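Serpin-12 (PDB 6CJ7) is a serine protease inhibitor of the serpin family that controls the prophenoloxidase activation system in the larval hemolymph of Manduca sexta. Local coordinates at residues S39-T44 with K79-I84; L66-T69 with E75-K78; A220-L225 with L261-K266. All coordinates share one frame; numbering follows the deposited sequence.

Contact 1: residues S39-T44 with K79-I84; sequences SPFSIT and KVNEEI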
loop_
_atom_site.group_PDB
_atom_site.type_symbol
_atom_site.label_atom_id
_atom_site.label_comp_id
_atom_site.label_asym_id
_atom_site.label_seq_id
_atom_site.Cartn_x
_atom_site.Cartn_y
_atom_site.Cartn_z
ATOM N N SER A 39 -0.951 -0.803 1.069
ATOM C CA SER A 39 -0.783 0.078 -0.086
ATOM C C SER A 39 -2.127 0.410 -0.710
ATOM O O SER A 39 -2.743 -0.474 -1.320
ATOM C CB SER A 39 0.116 -0.575 -1.130
ATOM O OG SER A 39 0.128 0.226 -2.324
ATOM N N PRO A 40 -2.622 1.651 -0.619
ATOM C CA PRO A 40 -3.839 1.999 -1.373
ATOM C C PRO A 40 -3.691 1.753 -2.860
ATOM O O PRO A 40 -4.669 1.376 -3.524
ATOM C CB PRO A 40 -4.042 3.488 -1.058
ATOM C CG PRO A 40 -3.368 3.659 0.294
ATOM C CD PRO A 40 -2.151 2.768 0.219
ATOM N N PHE A 41 -2.480 1.934 -3.394
ATOM C CA PHE A 41 -2.211 1.642 -4.800
ATOM C C PHE A 41 -2.476 0.168 -5.125
ATOM O O PHE A 41 -3.250 -0.145 -6.045
ATOM C CB PHE A 41 -0.767 2.063 -5.119
ATOM C CG PHE A 41 -0.294 1.678 -6.481
ATOM C CD1 PHE A 41 -0.836 2.274 -7.610
ATOM C CD2 PHE A 41 0.698 0.729 -6.640
ATOM C CE1 PHE A 41 -0.400 1.919 -8.879
ATOM C CE2 PHE A 41 1.144 0.373 -7.903
ATOM C CZ PHE A 41 0.596 0.972 -9.022
ATOM N N SER A 42 -1.877 -0.750 -4.358
ATOM C CA SER A 42 -2.037 -2.176 -4.641
ATOM C C SER A 42 -3.482 -2.615 -4.486
ATOM O O SER A 42 -3.967 -3.454 -5.251
ATOM C CB SER A 42 -1.171 -3.022 -3.702
ATOM O OG SER A 42 0.184 -2.659 -3.741
ATOM N N ILE A 43 -4.173 -2.096 -3.474
ATOM C CA ILE A 43 -5.553 -2.518 -3.245
ATOM C C ILE A 43 -6.450 -2.014 -4.369
ATOM O O ILE A 43 -7.355 -2.724 -4.823
ATOM C CB ILE A 43 -6.033 -2.041 -1.862
ATOM C CG1 ILE A 43 -5.219 -2.719 -0.768
ATOM C CG2 ILE A 43 -7.526 -2.304 -1.693
ATOM C CD1 ILE A 43 -5.429 -2.132 0.619
ATOM N N THR A 44 -6.208 -0.790 -4.846
ATOM C CA THR A 44 -6.983 -0.270 -5.970
ATOM C C THR A 44 -6.671 -1.038 -7.253
ATOM O O THR A 44 -7.587 -1.359 -8.024
ATOM C CB THR A 44 -6.710 1.233 -6.142
ATOM O OG1 THR A 44 -6.979 1.916 -4.910
ATOM C CG2 THR A 44 -7.614 1.824 -7.220
ATOM N N LYS A 79 -0.570 4.942 -16.880
ATOM C CA LYS A 79 0.348 6.069 -16.741
ATOM C C LYS A 79 1.079 6.021 -15.407
ATOM O O LYS A 79 2.272 6.332 -15.346
ATOM C CB LYS A 79 -0.388 7.393 -16.891
ATOM C CG LYS A 79 0.574 8.534 -17.158
ATOM C CD LYS A 79 -0.101 9.889 -17.191
ATOM C CE LYS A 79 0.957 10.970 -17.199
ATOM N NZ LYS A 79 1.936 10.712 -16.100
ATOM N N VAL A 80 0.386 5.638 -14.325
ATOM C CA VAL A 80 1.063 5.523 -13.031
ATOM C C VAL A 80 2.202 4.523 -13.124
ATOM O O VAL A 80 3.319 4.762 -12.628
ATOM C CB VAL A 80 0.053 5.128 -11.935
ATOM C CG1 VAL A 80 0.793 4.773 -10.631
ATOM C CG2 VAL A 80 -0.954 6.248 -11.717
ATOM N N ASN A 81 1.945 3.390 -13.768
ATOM C CA ASN A 81 2.984 2.384 -13.918
ATOM C C ASN A 81 4.103 2.868 -14.836
ATOM O O ASN A 81 5.274 2.575 -14.587
ATOM C CB ASN A 81 2.372 1.085 -14.423
ATOM C CG ASN A 81 1.740 0.285 -13.300
ATOM O OD1 ASN A 81 2.334 0.148 -12.230
ATOM N ND2 ASN A 81 0.530 -0.237 -13.526
ATOM N N GLU A 82 3.763 3.602 -15.901
ATOM C CA GLU A 82 4.790 4.176 -16.761
ATOM C C GLU A 82 5.692 5.127 -15.990
ATOM O O GLU A 82 6.916 5.123 -16.177
ATOM C CB GLU A 82 4.143 4.897 -17.939
ATOM C CG GLU A 82 3.773 3.965 -19.075
ATOM C CD GLU A 82 2.845 4.612 -20.087
ATOM O OE1 GLU A 82 2.495 5.799 -19.906
ATOM O OE2 GLU A 82 2.478 3.933 -21.071
ATOM N N GLU A 83 5.112 5.958 -15.124
ATOM C CA GLU A 83 5.955 6.891 -14.385
ATOM C C GLU A 83 6.860 6.161 -13.402
ATOM O O GLU A 83 7.999 6.595 -13.178
ATOM C CB GLU A 83 5.114 7.934 -13.644
ATOM C CG GLU A 83 4.376 8.934 -14.528
ATOM C CD GLU A 83 5.264 9.626 -15.562
ATOM O OE1 GLU A 83 4.726 9.951 -16.638
ATOM O OE2 GLU A 83 6.464 9.854 -15.326
ATOM N N ILE A 84 6.380 5.065 -12.810
ATOM C CA ILE A 84 7.241 4.264 -11.941
ATOM C C ILE A 84 8.394 3.660 -12.737
ATOM O O ILE A 84 9.562 3.750 -12.341
ATOM C CB ILE A 84 6.416 3.171 -11.238
ATOM C CG1 ILE A 84 5.514 3.789 -10.174
ATOM C CG2 ILE A 84 7.333 2.130 -10.642
ATOM C CD1 ILE A 84 4.399 2.848 -9.701
#
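Phe41 carries this contact from its side: its ring reaches out from the first turn of helix 40-51 to Val80, Asn81 and Ile84 on helix 70-85. With CG anti to the backbone N (chi1 173°), the ring is thrown outward to bridge the gap between 40-44 and 79-84, whose axes lie 13.3 Å apart, at 136°. Val80 comes from the opposite direction, and its CG1, also anti to its own backbone N, meets Phe41 CE1 at 3.6 Å, obliquely to the ring. One turn on, Ile84 CD1 lies more loosely 4.3 Å from Phe41 CZ. Asn81 brings its carbonyl to the ring edge: OD1 is in the ring plane, 3.7 Å from Phe41 CZ, with ring and amide planes 72° apart, so a slightly positive C-H edge faces a carbonyl oxygen. The amide's other end is held by a bond from Asn81 ND2 to Asn118 O. Ser39 and Ser42, at the start of helix 40-51, correspond to the shutter region of serpins, where this helix lies beneath the central sheet A; Ser39 N is bonded to His320 NE2 and Ser42 packs on Asn169. Ser39 is the N-cap, its OG accepting an almost straight bond of 3.0 Å from Ser42 N and pairing also with Leu372 O. A turn later Thr44 OG1 donates to Pro40 O at 2.7 Å, and Thr44 N reaches the same oxygen from the opposite face of its plane, so two donors grip one carbonyl. On helix 70-85, Lys79 NZ meets Glu83 OE1 on the anti side and well out of the carboxylate plane, a salt bridge of 2.9 Å, while Glu83 OE2 pairs with Lys86. Ile370 and Leu372 of strand 370-377 also touch Phe41, and Ile370 touches Val80.

Contact 2: residues L66-T69 with E75-K78; sequences LQMT and EIFK
Ile76 is the first residue of 75-78 to meet the loop, and it does so through its far methyl: CD1 lies 3.7 Å from Met68 SD. Its CG1 stands anti to the carbonyl carbon (chi1 -78°), with CD1 extended beyond it, so the long branch crosses the thioether at a slant. Phe77 follows with its ring directed at the end of the same methionine, CE2 lying 4.1 Å from Met68 CE, and the two side chains cross at about a right angle. Met68 serves both residues because it is extended as far as SD and then bent at chi3 (-69°), sulfur to Ile76 and methyl to Phe77. Lys78, the next residue, takes no part across the contact and forms a salt bridge with Glu82 of the same helix. The loop is shaped by Gln67, which leaves helix 56-66 with positive phi (58°), and by Thr69, the N-cap of helix 70-85, whose OG1 takes a bond from Lys72 N. Met68 thus fills the inner corner between these two consecutive helices. Helix 40-51 packs alongside: Gln51 bonds to Met68 O, and Thr44 and Ile45 lie against Phe77.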
loop_
_atom_site.group_PDB
_atom_site.type_symbol
_atom_site.label_atom_id
_atom_site.label_comp_id
_atom_site.label_asym_id
_atom_site.label_seq_id
_atom_site.Cartn_x
_atom_site.Cartn_y
_atom_site.Cartn_z
ATOM N N LEU A 66 -14.770 2.012 -7.052
ATOM C CA LEU A 66 -13.592 2.714 -7.557
ATOM C C LEU A 66 -13.886 4.156 -7.922
ATOM O O LEU A 66 -12.968 4.987 -7.914
ATOM C CB LEU A 66 -13.034 2.005 -8.789
ATOM C CG LEU A 66 -12.401 0.630 -8.631
ATOM C CD1 LEU A 66 -12.161 0.030 -10.008
ATOM C CD2 LEU A 66 -11.102 0.728 -7.840
ATOM N N GLN A 67 -15.140 4.465 -8.263
ATOM C CA GLN A 67 -15.511 5.768 -8.825
ATOM C C GLN A 67 -14.719 6.058 -10.102
ATOM O O GLN A 67 -14.356 7.201 -10.398
ATOM C CB GLN A 67 -15.358 6.890 -7.792
ATOM C CG GLN A 67 -16.045 6.589 -6.452
ATOM C CD GLN A 67 -17.440 7.135 -6.373
ATOM O OE1 GLN A 67 -18.409 6.442 -6.719
ATOM N NE2 GLN A 67 -17.567 8.368 -5.891
ATOM N N MET A 68 -14.468 5.005 -10.877
ATOM C CA MET A 68 -13.843 5.104 -12.186
ATOM C C MET A 68 -14.474 4.078 -13.112
ATOM O O MET A 68 -14.815 2.978 -12.674
ATOM C CB MET A 68 -12.338 4.844 -12.118
ATOM C CG MET A 68 -11.527 5.919 -11.445
ATOM S SD MET A 68 -9.814 5.383 -11.373
ATOM C CE MET A 68 -9.915 4.048 -10.179
ATOM N N THR A 69 -14.617 4.441 -14.385
ATOM C CA THR A 69 -15.034 3.477 -15.386
ATOM C C THR A 69 -13.866 2.551 -15.725
ATOM O O THR A 69 -12.709 2.872 -15.441
ATOM C CB THR A 69 -15.514 4.196 -16.643
ATOM O OG1 THR A 69 -14.418 4.907 -17.231
ATOM C CG2 THR A 69 -16.638 5.174 -16.311
ATOM N N GLU A 75 -6.573 3.591 -18.165
ATOM C CA GLU A 75 -5.724 4.685 -18.622
ATOM C C GLU A 75 -4.917 5.266 -17.473
ATOM O O GLU A 75 -3.730 5.583 -17.636
ATOM C CB GLU A 75 -6.567 5.774 -19.273
ATOM C CG GLU A 75 -6.968 5.454 -20.697
ATOM C CD GLU A 75 -5.794 4.966 -21.538
ATOM O OE1 GLU A 75 -4.797 5.705 -21.671
ATOM O OE2 GLU A 75 -5.864 3.839 -22.061
ATOM N N ILE A 76 -5.554 5.438 -16.313
ATOM C CA ILE A 76 -4.868 6.035 -15.173
ATOM C C ILE A 76 -3.723 5.145 -14.722
ATOM O O ILE A 76 -2.592 5.606 -14.534
ATOM C CB ILE A 76 -5.860 6.311 -14.031
ATOM C CG1 ILE A 76 -6.666 7.574 -14.339
ATOM C CG2 ILE A 76 -5.131 6.436 -12.683
ATOM C CD1 ILE A 76 -7.956 7.676 -13.563
ATOM N N PHE A 77 -3.984 3.847 -14.560
ATOM C CA PHE A 77 -2.925 3.017 -14.007
ATOM C C PHE A 77 -1.857 2.673 -15.029
ATOM O O PHE A 77 -0.707 2.446 -14.635
ATOM C CB PHE A 77 -3.525 1.779 -13.339
ATOM C CG PHE A 77 -4.213 2.116 -12.056
ATOM C CD1 PHE A 77 -3.478 2.530 -10.957
ATOM C CD2 PHE A 77 -5.591 2.121 -11.969
ATOM C CE1 PHE A 77 -4.101 2.878 -9.777
ATOM C CE2 PHE A 77 -6.218 2.479 -10.793
ATOM C CZ PHE A 77 -5.475 2.854 -9.699
ATOM N N LYS A 78 -2.168 2.711 -16.330
ATOM C CA LYS A 78 -1.088 2.594 -17.298
ATOM C C LYS A 78 -0.082 3.717 -17.101
ATOM O O LYS A 78 1.132 3.480 -17.101
ATOM C CB LYS A 78 -1.631 2.593 -18.733
ATOM C CG LYS A 78 -0.539 2.420 -19.793
ATOM C CD LYS A 78 -1.146 2.274 -21.188
ATOM C CE LYS A 78 -0.068 2.232 -22.247
ATOM N NZ LYS A 78 0.222 3.600 -22.769
#

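Contact 3: residues A220-L225 with L261-K266; sequences AKVVVL and LDLPPK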
loop_
_atom_site.group_PDB
_atom_site.type_symbol
_atom_site.label_atom_id
_atom_site.label_comp_id
_atom_site.label_asym_id
_atom_site.label_seq_id
_atom_site.Cartn_x
_atom_site.Cartn_y
_atom_site.Cartn_z
ATOM N N ALA A 220 -2.454 18.342 14.087
ATOM C CA ALA A 220 -1.285 17.503 13.872
ATOM C C ALA A 220 -0.170 18.306 13.219
ATOM O O ALA A 220 -0.422 19.260 12.481
ATOM C CB ALA A 220 -1.629 16.289 13.008
ATOM N N LYS A 221 1.063 17.897 13.498
ATOM C CA LYS A 221 2.228 18.420 12.804
ATOM C C LYS A 221 2.517 17.553 11.587
ATOM O O LYS A 221 2.260 16.349 11.590
ATOM C CB LYS A 221 3.456 18.438 13.714
ATOM C CG LYS A 221 3.401 19.410 14.859
ATOM C CD LYS A 221 4.611 19.184 15.753
ATOM C CE LYS A 221 4.629 20.144 16.929
ATOM N NZ LYS A 221 5.906 20.043 17.686
ATOM N N VAL A 222 3.071 18.176 10.546
ATOM C CA VAL A 222 3.358 17.518 9.276
ATOM C C VAL A 222 4.784 17.858 8.862
ATOM O O VAL A 222 5.177 19.026 8.910
ATOM C CB VAL A 222 2.377 17.968 8.174
ATOM C CG1 VAL A 222 2.735 17.327 6.828
ATOM C CG2 VAL A 222 0.940 17.647 8.568
ATOM N N VAL A 223 5.551 16.852 8.432
ATOM C CA VAL A 223 6.815 17.091 7.734
ATOM C C VAL A 223 6.851 16.219 6.480
ATOM O O VAL A 223 6.349 15.090 6.480
ATOM C CB VAL A 223 8.042 16.844 8.650
ATOM C CG1 VAL A 223 8.253 15.372 8.949
ATOM C CG2 VAL A 223 9.300 17.463 8.035
ATOM N N VAL A 224 7.407 16.767 5.397
ATOM C CA VAL A 224 7.538 16.081 4.113
ATOM C C VAL A 224 9.017 15.795 3.889
ATOM O O VAL A 224 9.823 16.730 3.765
ATOM C CB VAL A 224 6.979 16.926 2.960
ATOM C CG1 VAL A 224 7.174 16.205 1.632
ATOM C CG2 VAL A 224 5.507 17.273 3.196
ATOM N N LEU A 225 9.376 14.513 3.837
ATOM C CA LEU A 225 10.776 14.116 3.703
ATOM C C LEU A 225 11.028 13.577 2.299
ATOM O O LEU A 225 10.511 12.501 1.960
ATOM C CB LEU A 225 11.122 13.063 4.754
ATOM C CG LEU A 225 10.685 13.424 6.175
ATOM C CD1 LEU A 225 10.866 12.255 7.137
ATOM C CD2 LEU A 225 11.453 14.661 6.642
ATOM N N LEU A 261 2.349 18.960 0.142
ATOM C CA LEU A 261 3.472 19.159 -0.767
ATOM C C LEU A 261 3.641 20.619 -1.172
ATOM O O LEU A 261 4.669 20.969 -1.765
ATOM C CB LEU A 261 3.304 18.281 -2.013
ATOM C CG LEU A 261 3.481 16.760 -1.891
ATOM C CD1 LEU A 261 4.660 16.401 -1.006
ATOM C CD2 LEU A 261 2.213 16.070 -1.384
ATOM N N ASP A 262 2.672 21.480 -0.860
ATOM C CA ASP A 262 2.771 22.906 -1.135
ATOM C C ASP A 262 3.176 23.717 0.089
ATOM O O ASP A 262 3.243 24.948 0.006
ATOM C CB ASP A 262 1.439 23.431 -1.680
ATOM C CG ASP A 262 1.050 22.779 -2.985
ATOM O OD1 ASP A 262 1.960 22.485 -3.789
ATOM O OD2 ASP A 262 -0.160 22.554 -3.203
ATOM N N LEU A 263 3.441 23.060 1.214
ATOM C CA LEU A 263 3.848 23.778 2.411
ATOM C C LEU A 263 5.206 24.440 2.187
ATOM O O LEU A 263 6.082 23.861 1.535
ATOM C CB LEU A 263 3.925 22.831 3.605
ATOM C CG LEU A 263 2.602 22.335 4.186
ATOM C CD1 LEU A 263 2.852 21.181 5.139
ATOM C CD2 LEU A 263 1.890 23.484 4.890
ATOM N N PRO A 264 5.413 25.647 2.717
ATOM C CA PRO A 264 6.705 26.298 2.545
ATOM C C PRO A 264 7.761 25.609 3.388
ATOM O O PRO A 264 7.444 24.965 4.403
ATOM C CB PRO A 264 6.443 27.732 3.038
ATOM C CG PRO A 264 5.404 27.552 4.083
ATOM C CD PRO A 264 4.516 26.425 3.591
ATOM N N PRO A 265 9.026 25.691 2.995
ATOM C CA PRO A 265 10.076 25.067 3.803
ATOM C C PRO A 265 10.189 25.750 5.158
ATOM O O PRO A 265 10.079 26.976 5.267
ATOM C CB PRO A 265 11.345 25.272 2.961
ATOM C CG PRO A 265 10.854 25.594 1.583
ATOM C CD PRO A 265 9.565 26.325 1.781
ATOM N N LYS A 266 10.397 24.942 6.193
ATOM C CA LYS A 266 10.616 25.419 7.549
ATOM C C LYS A 266 11.880 24.782 8.104
ATOM O O LYS A 266 12.233 23.654 7.758
ATOM C CB LYS A 266 9.426 25.078 8.479
ATOM C CG LYS A 266 8.129 25.830 8.179
ATOM C CD LYS A 266 8.352 27.340 8.307
ATOM C CE LYS A 266 7.462 28.113 7.335
ATOM N NZ LYS A 266 8.249 28.935 6.373
#
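No ring or side-chain amide takes part where Val222 and Val224 meet Leu263 and Leu261; the flat group with a notable partner is the Pro265 carbonyl, above whose plane Lys266 NZ sits, donating to Pro265 O at 2.9 Å from 37° out of plane. Across the contact all is aliphatic. Val224 CG1, anti to its backbone N, touches Leu261 CD1 at 3.6 Å, and the two side chains cross at about a right angle. Leu261 starts out pointing away from the strand and returns through its torsions, chi2 (-42°) swinging CD1 back to the valine. Leu263 points toward the strand from the outset, and its CD1 lies 4.2 Å from Val222 CG1, a looser touch. Two alternate residues of one strand thus form a ledge for two leucines, while Val223 between them faces the other way, onto Phe210 and Phe353. Strand 220-226 is hydrogen-bonded on its flanks to strands 198-215 and 232-239. The leucines lie where the chain passes from helix 254-260 towards strand 265-282, covering one face of these antiparallel strands, as expected of sheet B in the serpin fold.

In the fold
From the N terminus, helix 40-51 opens contact 1, which closes a largely helical loop when the chain returns along helix 70-85. Contact 2 is made and completed within that loop, a short closure at the turn from helix 56-66 into helix 70-85. The two share helix 70-85 and touch directly: Phe41 packs on Phe77 and Thr44 meets Leu66, so the two contacts pack as neighbours around helix 70-85. Contact 3 follows in series, with its centre about 24 Å from that of contact 1 and 29 Å from that of contact 2. Its loop, running through strand 232-239 and two short helices, joins strand 220-226 to the start of strand 265-282.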